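Local coordinates for CBS domain protein (PDB 2NQW), which is of unknown function but may, as a CBS-domain membrane protein, bind flavin adenine dinucleotide; this chain is its transporter associated (CorC_HlyC) domain, at residues L7-V11 and H30-L34; D14-F19 and E86-F92; L60-G64 and V76-D80. One frame throughout, in Å; residues are numbered along the deposited sequence.

Contact 1: residues L7-V11 and H30-L34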
loop_
_atom_site.group_PDB
_atom_site.type_symbol
_atom_site.label_atom_id
_atom_site.label_comp_id
_atom_site.label_asym_id
_atom_site.label_seq_id
_atom_site.Cartn_x
_atom_site.Cartn_y
_atom_site.Cartn_z
ATOM N N LEU A 7 9.802 -8.968 -9.382
ATOM C CA LEU A 7 9.584 -7.803 -8.458
ATOM C C LEU A 7 8.118 -7.637 -8.174
ATOM O O LEU A 7 7.278 -7.854 -9.069
ATOM C CB LEU A 7 10.084 -6.505 -9.078
ATOM C CG LEU A 7 11.581 -6.440 -9.411
ATOM C CD1 LEU A 7 11.862 -5.144 -10.130
ATOM C CD2 LEU A 7 12.405 -6.539 -8.138
ATOM N N PRO A 8 7.798 -7.285 -6.924
ATOM C CA PRO A 8 6.383 -7.183 -6.545
ATOM C C PRO A 8 5.722 -5.859 -6.915
ATOM O O PRO A 8 4.583 -5.601 -6.416
ATOM C CB PRO A 8 6.439 -7.306 -5.022
ATOM C CG PRO A 8 7.722 -6.575 -4.644
ATOM C CD PRO A 8 8.697 -6.994 -5.781
ATOM N N PHE A 9 6.409 -5.035 -7.741
ATOM C CA PHE A 9 5.910 -3.746 -8.115
ATOM C C PHE A 9 6.246 -3.282 -9.524
ATOM O O PHE A 9 7.217 -3.742 -10.149
ATOM C CB PHE A 9 6.337 -2.708 -7.073
ATOM C CG PHE A 9 7.755 -2.194 -7.234
ATOM C CD1 PHE A 9 7.942 -0.865 -7.617
ATOM C CD2 PHE A 9 8.858 -2.979 -6.961
ATOM C CE1 PHE A 9 9.210 -0.320 -7.735
ATOM C CE2 PHE A 9 10.142 -2.449 -7.114
ATOM C CZ PHE A 9 10.310 -1.122 -7.504
ATOM N N LYS A 10 5.433 -2.339 -9.977
ATOM C CA LYS A 10 5.621 -1.689 -11.255
ATOM C C LYS A 10 5.872 -0.194 -11.029
ATOM O O LYS A 10 5.262 0.434 -10.147
ATOM C CB LYS A 10 4.393 -1.858 -12.133
ATOM C CG LYS A 10 4.032 -3.308 -12.490
ATOM C CD LYS A 10 2.755 -3.359 -13.325
ATOM C CE LYS A 10 2.047 -4.730 -13.242
ATOM N NZ LYS A 10 2.971 -5.896 -13.222
ATOM N N VAL A 11 6.794 0.349 -11.823
ATOM C CA VAL A 11 7.138 1.767 -11.824
ATOM C C VAL A 11 6.361 2.394 -12.961
ATOM O O VAL A 11 6.560 2.030 -14.138
ATOM C CB VAL A 11 8.658 1.923 -12.085
ATOM C CG1 VAL A 11 9.041 3.394 -12.323
ATOM C CG2 VAL A 11 9.404 1.342 -10.905
ATOM N N HIS A 30 11.861 -1.172 1.353
ATOM C CA HIS A 30 13.084 -1.558 0.613
ATOM C C HIS A 30 13.029 -1.042 -0.827
ATOM O O HIS A 30 13.956 -0.357 -1.289
ATOM C CB HIS A 30 13.210 -3.085 0.611
ATOM C CG HIS A 30 14.271 -3.612 -0.290
ATOM N ND1 HIS A 30 15.601 -3.590 0.058
ATOM C CD2 HIS A 30 14.205 -4.108 -1.548
ATOM C CE1 HIS A 30 16.313 -4.086 -0.947
ATOM N NE2 HIS A 30 15.491 -4.410 -1.935
ATOM N N TYR A 31 11.943 -1.349 -1.542
ATOM C CA TYR A 31 11.888 -1.017 -2.967
ATOM C C TYR A 31 11.664 0.476 -3.205
ATOM O O TYR A 31 12.069 0.976 -4.266
ATOM C CB TYR A 31 10.792 -1.843 -3.674
ATOM C CG TYR A 31 11.252 -3.277 -3.877
ATOM C CD1 TYR A 31 12.376 -3.568 -4.665
ATOM C CD2 TYR A 31 10.590 -4.341 -3.259
ATOM C CE1 TYR A 31 12.826 -4.873 -4.855
ATOM C CE2 TYR A 31 11.050 -5.673 -3.448
ATOM C CZ TYR A 31 12.156 -5.900 -4.248
ATOM O OH TYR A 31 12.590 -7.187 -4.450
ATOM N N LEU A 32 11.037 1.194 -2.263
ATOM C CA LEU A 32 10.792 2.623 -2.463
ATOM C C LEU A 32 11.800 3.484 -1.719
ATOM O O LEU A 32 11.640 4.703 -1.676
ATOM C CB LEU A 32 9.356 3.006 -2.086
ATOM C CG LEU A 32 8.290 2.311 -2.935
ATOM C CD1 LEU A 32 6.917 2.865 -2.536
ATOM C CD2 LEU A 32 8.555 2.474 -4.431
ATOM N N ASP A 33 12.846 2.875 -1.154
ATOM C CA ASP A 33 13.892 3.635 -0.479
ATOM C C ASP A 33 13.278 4.528 0.561
ATOM O O ASP A 33 13.735 5.702 0.756
ATOM C CB ASP A 33 14.707 4.480 -1.468
ATOM C CG ASP A 33 15.364 3.659 -2.532
ATOM O OD1 ASP A 33 15.851 2.551 -2.227
ATOM O OD2 ASP A 33 15.425 4.113 -3.709
ATOM N N LEU A 34 12.472 3.941 1.448
ATOM C CA LEU A 34 11.804 4.703 2.523
ATOM C C LEU A 34 12.497 4.531 3.860
ATOM O O LEU A 34 13.069 3.472 4.126
ATOM C CB LEU A 34 10.357 4.241 2.683
ATOM C CG LEU A 34 9.499 4.428 1.423
ATOM C CD1 LEU A 34 8.099 3.863 1.664
ATOM C CD2 LEU A 34 9.425 5.882 1.031
#

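Contact 2: residues D14-F19 and E86-F92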
loop_
_atom_site.group_PDB
_atom_site.type_symbol
_atom_site.label_atom_id
_atom_site.label_comp_id
_atom_site.label_asym_id
_atom_site.label_seq_id
_atom_site.Cartn_x
_atom_site.Cartn_y
_atom_site.Cartn_z
ATOM N N ASP A 14 3.871 8.046 -14.517
ATOM C CA ASP A 14 3.408 9.218 -13.817
ATOM C C ASP A 14 4.010 9.396 -12.406
ATOM O O ASP A 14 3.561 10.277 -11.649
ATOM C CB ASP A 14 1.874 9.223 -13.770
ATOM C CG ASP A 14 1.296 8.127 -12.869
ATOM O OD1 ASP A 14 2.045 7.230 -12.405
ATOM O OD2 ASP A 14 0.048 8.155 -12.647
ATOM N N GLY A 15 5.004 8.564 -12.041
ATOM C CA GLY A 15 5.607 8.673 -10.729
ATOM C C GLY A 15 4.937 7.829 -9.640
ATOM O O GLY A 15 5.389 7.816 -8.501
ATOM N N SER A 16 3.872 7.112 -9.999
ATOM C CA SER A 16 3.187 6.227 -9.044
ATOM C C SER A 16 3.714 4.801 -9.170
ATOM O O SER A 16 4.581 4.494 -10.024
ATOM C CB SER A 16 1.672 6.264 -9.297
ATOM O OG SER A 16 1.331 5.616 -10.503
ATOM N N TYR A 17 3.199 3.930 -8.299
ATOM C CA TYR A 17 3.628 2.543 -8.253
ATOM C C TYR A 17 2.416 1.650 -8.140
ATOM O O TYR A 17 1.424 2.020 -7.535
ATOM C CB TYR A 17 4.546 2.297 -7.023
ATOM C CG TYR A 17 5.706 3.251 -7.002
ATOM C CD1 TYR A 17 6.805 3.049 -7.842
ATOM C CD2 TYR A 17 5.659 4.392 -6.221
ATOM C CE1 TYR A 17 7.861 3.949 -7.872
ATOM C CE2 TYR A 17 6.689 5.325 -6.255
ATOM C CZ TYR A 17 7.783 5.092 -7.087
ATOM O OH TYR A 17 8.843 5.987 -7.127
ATOM N N LEU A 18 2.534 0.445 -8.661
ATOM C CA LEU A 18 1.532 -0.610 -8.385
ATOM C C LEU A 18 2.244 -1.727 -7.639
ATOM O O LEU A 18 3.283 -2.224 -8.120
ATOM C CB LEU A 18 0.934 -1.162 -9.670
ATOM C CG LEU A 18 0.145 -0.173 -10.488
ATOM C CD1 LEU A 18 -0.258 -0.795 -11.837
ATOM C CD2 LEU A 18 -1.133 0.210 -9.713
ATOM N N PHE A 19 1.709 -2.104 -6.467
ATOM C CA PHE A 19 2.292 -3.192 -5.663
ATOM C C PHE A 19 1.294 -4.313 -5.495
ATOM O O PHE A 19 0.085 -4.061 -5.307
ATOM C CB PHE A 19 2.643 -2.677 -4.254
ATOM C CG PHE A 19 4.023 -2.093 -4.147
ATOM C CD1 PHE A 19 5.082 -2.877 -3.690
ATOM C CD2 PHE A 19 4.279 -0.787 -4.542
ATOM C CE1 PHE A 19 6.398 -2.345 -3.614
ATOM C CE2 PHE A 19 5.572 -0.255 -4.477
ATOM C CZ PHE A 19 6.628 -1.045 -3.998
ATOM N N GLU A 86 -3.935 -5.803 -5.637
ATOM C CA GLU A 86 -3.035 -4.747 -6.106
ATOM C C GLU A 86 -3.451 -3.442 -5.460
ATOM O O GLU A 86 -4.646 -3.128 -5.383
ATOM C CB GLU A 86 -3.104 -4.604 -7.615
ATOM C CG GLU A 86 -2.035 -3.641 -8.193
ATOM C CD GLU A 86 -2.182 -3.562 -9.698
ATOM O OE1 GLU A 86 -3.189 -2.990 -10.161
ATOM O OE2 GLU A 86 -1.288 -4.061 -10.425
ATOM N N ILE A 87 -2.429 -2.713 -5.007
ATOM C CA ILE A 87 -2.594 -1.380 -4.468
ATOM C C ILE A 87 -1.697 -0.416 -5.239
ATOM O O ILE A 87 -0.499 -0.694 -5.455
ATOM C CB ILE A 87 -2.252 -1.349 -2.956
ATOM C CG1 ILE A 87 -3.397 -2.020 -2.175
ATOM C CG2 ILE A 87 -2.032 0.081 -2.426
ATOM C CD1 ILE A 87 -3.070 -2.326 -0.705
ATOM N N LYS A 88 -2.288 0.713 -5.631
ATOM C CA LYS A 88 -1.535 1.844 -6.166
ATOM C C LYS A 88 -1.028 2.708 -5.028
ATOM O O LYS A 88 -1.800 3.055 -4.118
ATOM C CB LYS A 88 -2.451 2.682 -7.052
ATOM C CG LYS A 88 -1.815 3.979 -7.496
ATOM C CD LYS A 88 -2.716 4.687 -8.537
ATOM C CE LYS A 88 -2.152 6.085 -8.808
ATOM N NZ LYS A 88 -2.980 6.786 -9.857
ATOM N N ILE A 89 0.265 3.074 -5.101
ATOM C CA ILE A 89 0.830 4.113 -4.220
ATOM C C ILE A 89 1.033 5.333 -5.126
ATOM O O ILE A 89 1.723 5.243 -6.159
ATOM C CB ILE A 89 2.152 3.640 -3.565
ATOM C CG1 ILE A 89 1.908 2.385 -2.730
ATOM C CG2 ILE A 89 2.757 4.797 -2.759
ATOM C CD1 ILE A 89 3.165 1.808 -2.066
ATOM N N PHE A 90 0.385 6.442 -4.772
ATOM C CA PHE A 90 0.490 7.649 -5.584
ATOM C C PHE A 90 1.896 8.238 -5.485
ATOM O O PHE A 90 2.667 7.902 -4.575
ATOM C CB PHE A 90 -0.562 8.662 -5.107
ATOM C CG PHE A 90 -1.943 8.424 -5.658
ATOM C CD1 PHE A 90 -2.455 9.242 -6.654
ATOM C CD2 PHE A 90 -2.708 7.362 -5.185
ATOM C CE1 PHE A 90 -3.740 9.017 -7.180
ATOM C CE2 PHE A 90 -3.989 7.123 -5.676
ATOM C CZ PHE A 90 -4.501 7.955 -6.685
ATOM N N PRO A 91 2.237 9.143 -6.418
ATOM C CA PRO A 91 3.554 9.785 -6.275
ATOM C C PRO A 91 3.613 10.519 -4.939
ATOM O O PRO A 91 2.596 11.108 -4.520
ATOM C CB PRO A 91 3.586 10.795 -7.432
ATOM C CG PRO A 91 2.474 10.331 -8.400
ATOM C CD PRO A 91 1.445 9.680 -7.538
ATOM N N PHE A 92 4.780 10.546 -4.295
ATOM C CA PHE A 92 4.892 11.218 -2.992
ATOM C C PHE A 92 6.160 12.059 -2.951
ATOM O O PHE A 92 7.169 11.763 -3.626
ATOM C CB PHE A 92 4.848 10.201 -1.827
ATOM C CG PHE A 92 5.843 9.109 -1.951
ATOM C CD1 PHE A 92 7.113 9.249 -1.363
ATOM C CD2 PHE A 92 5.541 7.932 -2.642
ATOM C CE1 PHE A 92 8.062 8.252 -1.501
ATOM C CE2 PHE A 92 6.502 6.937 -2.780
ATOM C CZ PHE A 92 7.745 7.094 -2.202
HETATM O O HOH W 1 -0.906 8.727 -10.040
HETATM O O HOH W 2 -1.819 5.686 -12.229
#

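Contact 3: residues L60-G64 and V76-D80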
loop_
_atom_site.group_PDB
_atom_site.type_symbol
_atom_site.label_atom_id
_atom_site.label_comp_id
_atom_site.label_asym_id
_atom_site.label_seq_id
_atom_site.Cartn_x
_atom_site.Cartn_y
_atom_site.Cartn_z
ATOM N N LEU A 60 -14.252 -3.928 5.443
ATOM C CA LEU A 60 -13.913 -4.805 4.321
ATOM C C LEU A 60 -13.673 -3.936 3.083
ATOM O O LEU A 60 -14.421 -2.978 2.847
ATOM C CB LEU A 60 -15.043 -5.814 4.062
ATOM C CG LEU A 60 -14.944 -7.065 4.951
ATOM C CD1 LEU A 60 -15.331 -6.778 6.398
ATOM C CD2 LEU A 60 -15.846 -8.146 4.360
ATOM N N PRO A 61 -12.655 -4.264 2.294
ATOM C CA PRO A 61 -12.279 -3.419 1.152
ATOM C C PRO A 61 -13.071 -3.682 -0.125
ATOM O O PRO A 61 -13.628 -4.795 -0.338
ATOM C CB PRO A 61 -10.812 -3.781 0.907
ATOM C CG PRO A 61 -10.770 -5.244 1.330
ATOM C CD PRO A 61 -11.667 -5.329 2.564
ATOM N N HIS A 62 -13.097 -2.657 -0.984
ATOM C CA HIS A 62 -13.609 -2.776 -2.339
ATOM C C HIS A 62 -12.596 -2.173 -3.299
ATOM O O HIS A 62 -11.839 -1.250 -2.950
ATOM C CB HIS A 62 -14.915 -1.971 -2.510
ATOM C CG HIS A 62 -16.117 -2.600 -1.867
ATOM N ND1 HIS A 62 -16.441 -2.399 -0.538
ATOM C CD2 HIS A 62 -17.091 -3.405 -2.376
ATOM C CE1 HIS A 62 -17.559 -3.069 -0.250
ATOM N NE2 HIS A 62 -17.971 -3.689 -1.351
ATOM N N VAL A 63 -12.657 -2.630 -4.549
ATOM C CA VAL A 63 -11.925 -1.932 -5.612
ATOM C C VAL A 63 -12.381 -0.469 -5.658
ATOM O O VAL A 63 -13.578 -0.130 -5.547
ATOM C CB VAL A 63 -12.189 -2.624 -6.974
ATOM C CG1 VAL A 63 -11.543 -1.809 -8.125
ATOM C CG2 VAL A 63 -11.616 -4.042 -6.947
ATOM N N GLY A 64 -11.391 0.432 -5.802
ATOM C CA GLY A 64 -11.671 1.865 -5.821
ATOM C C GLY A 64 -11.506 2.555 -4.485
ATOM O O GLY A 64 -11.456 3.775 -4.413
ATOM N N VAL A 76 -7.028 0.793 -3.786
ATOM C CA VAL A 76 -7.171 -0.631 -4.162
ATOM C C VAL A 76 -7.517 -0.643 -5.642
ATOM O O VAL A 76 -8.601 -0.201 -6.022
ATOM C CB VAL A 76 -8.277 -1.329 -3.349
ATOM C CG1 VAL A 76 -8.521 -2.743 -3.865
ATOM C CG2 VAL A 76 -7.867 -1.369 -1.902
ATOM N N THR A 77 -6.610 -1.178 -6.471
ATOM C CA THR A 77 -6.876 -1.190 -7.910
ATOM C C THR A 77 -7.383 -2.551 -8.394
ATOM O O THR A 77 -8.043 -2.607 -9.426
ATOM C CB THR A 77 -5.615 -0.814 -8.692
ATOM O OG1 THR A 77 -4.542 -1.660 -8.253
ATOM C CG2 THR A 77 -5.292 0.680 -8.461
ATOM N N GLN A 78 -7.063 -3.626 -7.670
ATOM C CA GLN A 78 -7.567 -4.963 -8.052
ATOM C C GLN A 78 -7.832 -5.789 -6.814
ATOM O O GLN A 78 -7.077 -5.712 -5.829
ATOM C CB GLN A 78 -6.556 -5.721 -8.914
ATOM C CG GLN A 78 -6.243 -5.037 -10.240
ATOM C CD GLN A 78 -5.419 -5.948 -11.120
ATOM O OE1 GLN A 78 -5.849 -7.074 -11.448
ATOM N NE2 GLN A 78 -4.248 -5.488 -11.503
HETATM N N MSE A 79 -8.895 -6.605 -6.893
HETATM C CA MSE A 79 -9.188 -7.618 -5.891
HETATM C C MSE A 79 -9.521 -8.898 -6.611
HETATM O O MSE A 79 -9.983 -8.850 -7.754
HETATM C CB MSE A 79 -10.411 -7.245 -5.035
HETATM C CG MSE A 79 -10.126 -6.081 -4.091
HETATM SE SE MSE A 79 -11.544 -5.700 -2.846
HETATM C CE MSE A 79 -11.460 -7.338 -1.817
ATOM N N ASP A 80 -9.308 -10.028 -5.945
ATOM C CA ASP A 80 -9.932 -11.283 -6.396
ATOM C C ASP A 80 -11.282 -11.373 -5.662
ATOM O O ASP A 80 -11.836 -10.315 -5.294
ATOM C CB ASP A 80 -8.979 -12.487 -6.264
ATOM C CG ASP A 80 -8.488 -12.735 -4.856
ATOM O OD1 ASP A 80 -9.157 -12.320 -3.875
ATOM O OD2 ASP A 80 -7.410 -13.386 -4.746
#

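Contact 1: residues L7-V11 and H30-L34
An apolar surface contact joins the N-terminal edge strand of the sheet (9-11), with the two residues before it, to the last turn of helix 25-32. Tyr31 is its centre: its CB points at the strand side, and its ring reaches all three partners there. Leu7 CD2 lies 3.7 Å from Tyr31 CE1, Pro8 CD 3.6 Å from Tyr31 CE2, and Phe9 CE2 3.5 Å from Tyr31 CD1. The Phe9 and Tyr31 rings meet obliquely, centroids 5.2 Å apart and planes at 38°. Leu32 adds a looser touch, its CD2 4.4 Å from Phe9 CE1, while also packing on Tyr17 and Phe19 of the adjacent strand. The helix closes in a Schellman motif, with Asp33 at a positive phi of 54°. Phe9 also stacks on Phe19 of the adjacent strand, so its ring lies against both that residue and the helix end. Without a hydrogen bond or ion pair between the segments, the helix end is joined to this edge of the sheet by van der Waals and hydrophobic contacts.

Contact 2: residues D14-F19 and E86-F92
Strands 17-19 and 86-89 run antiparallel, their axes 4.7 Å apart at closest and 154° between directions, and the backbone amides and carbonyls that face each other are paired. Tyr17 N donates to Ile89 O and Ile89 N to Tyr17 O, each at 2.9 Å; Phe19 N reaches Ile87 O at 2.8 Å and Ile87 N returns to Phe19 O at 2.9 Å. Between these two hydrogen-bonded pairs sits the non-hydrogen-bonded pair Leu18-Lys88, whose backbones turn to the flanking strands: Leu18 bonds Lys10, and Lys88 bonds Gln75. CA-H...O contacts, such as Lys88 CA to Tyr17 O at 3.3 Å, supplement the pairing. The arrangement is the middle of the antiparallel sheet of the transporter associated domain, order 1-2-5-4-3, in which the last strand is inserted between the second and the fourth. Tyr17, Phe19, Ile87 and Ile89 share the face covered by helices 25-32 and 49-57; Phe19 CD2 packs 3.8 Å from Ile89 CD1. On the face with Leu18, Lys88 extends to the turn before strand 17-20, where its NZ is 4.3 Å from Asp14 OD2, too far for a salt bridge, and two waters connect them. Each donates to Asp14 OD2 (2.8 and 3.1 Å) and accepts from Lys88 NZ (2.8 and 2.9 Å). Asp14 OD1 is engaged within its own turn, accepting from Ser16 N at 3.0 Å in an Asx turn and from Ser16 OG at 2.6 Å. Glu86 OE1 is satisfied by Thr77 and Gln78 of the neighbouring strand.

Contact 3: residues L60-G64 and V76-D80
The loop 60-64 lies against the end of strand 72-79, and Met79, present as selenomethionine, makes the largest contribution to the contact. Its CA-to-CB bond points toward the loop; with chi1 at -71° (m), a chi2 of -173° (t) carries SE out to the backbone of 61-63, and a chi3 of 66° (p) turns CE to the Pro61 ring. SE thereby comes 3.4 Å from Pro61 O, 3.6 Å from His62 CA and 3.7 Å from Val63 N, while Met79 CE lies 3.8 Å from Pro61 CG. Val63, with chi1 t, places CG2 3.8 Å from Met79 CG and CG1 3.8 Å from Thr77 O. Val76 is also t at chi1; its CB points toward the loop and lies 3.6 Å from His62 O. The CA-to-CB bond of His62 points away from the strand, and its closest atoms to the strand are backbone O and CA. A single hydrogen bond crosses the contact, from Gly64 N to Val76 O at 2.9 Å. Gly64 has phi 96° and psi -15°, where a CB would be jammed against the carbonyl oxygen of Val63. On the strand side, Thr77 and Gln78 both face Glu86 in a classic beta bulge. Their CA-to-CB bonds point away from the loop, and Thr77 OG1 and Gln78 NE2 each hydrogen-bond Glu86 OE1. The contact sits beside helix 49-57, with Val76 on Phe53 and Pro61 on Leu54; Pro61 also touches Ile84 of strand 84-89, and the loop runs on into edge strand 66-69.

In the fold
All three contacts reach the same five-stranded antiparallel sheet. Contact 1 is at one edge and contact 2 in the middle, their centres about 10 Å apart; Lys10 N to Leu18 O at 2.8 Å, a probable hydrogen bond, joins them. Contact 3 lies beyond contact 2, centres about 15 Å apart, connected through Glu86 OE1 to Thr77 OG1 at 2.7 Å. Contacts 1 and 3 do not touch: their centres are about 20 Å apart, on opposite sides of the chain's centre. Along the sequence, contact 3 is nested inside the loop that contact 2 closes, whereas the segments of contacts 1 and 2 alternate. No ligand marks a site, so the possible flavin role cannot be assigned to any contact.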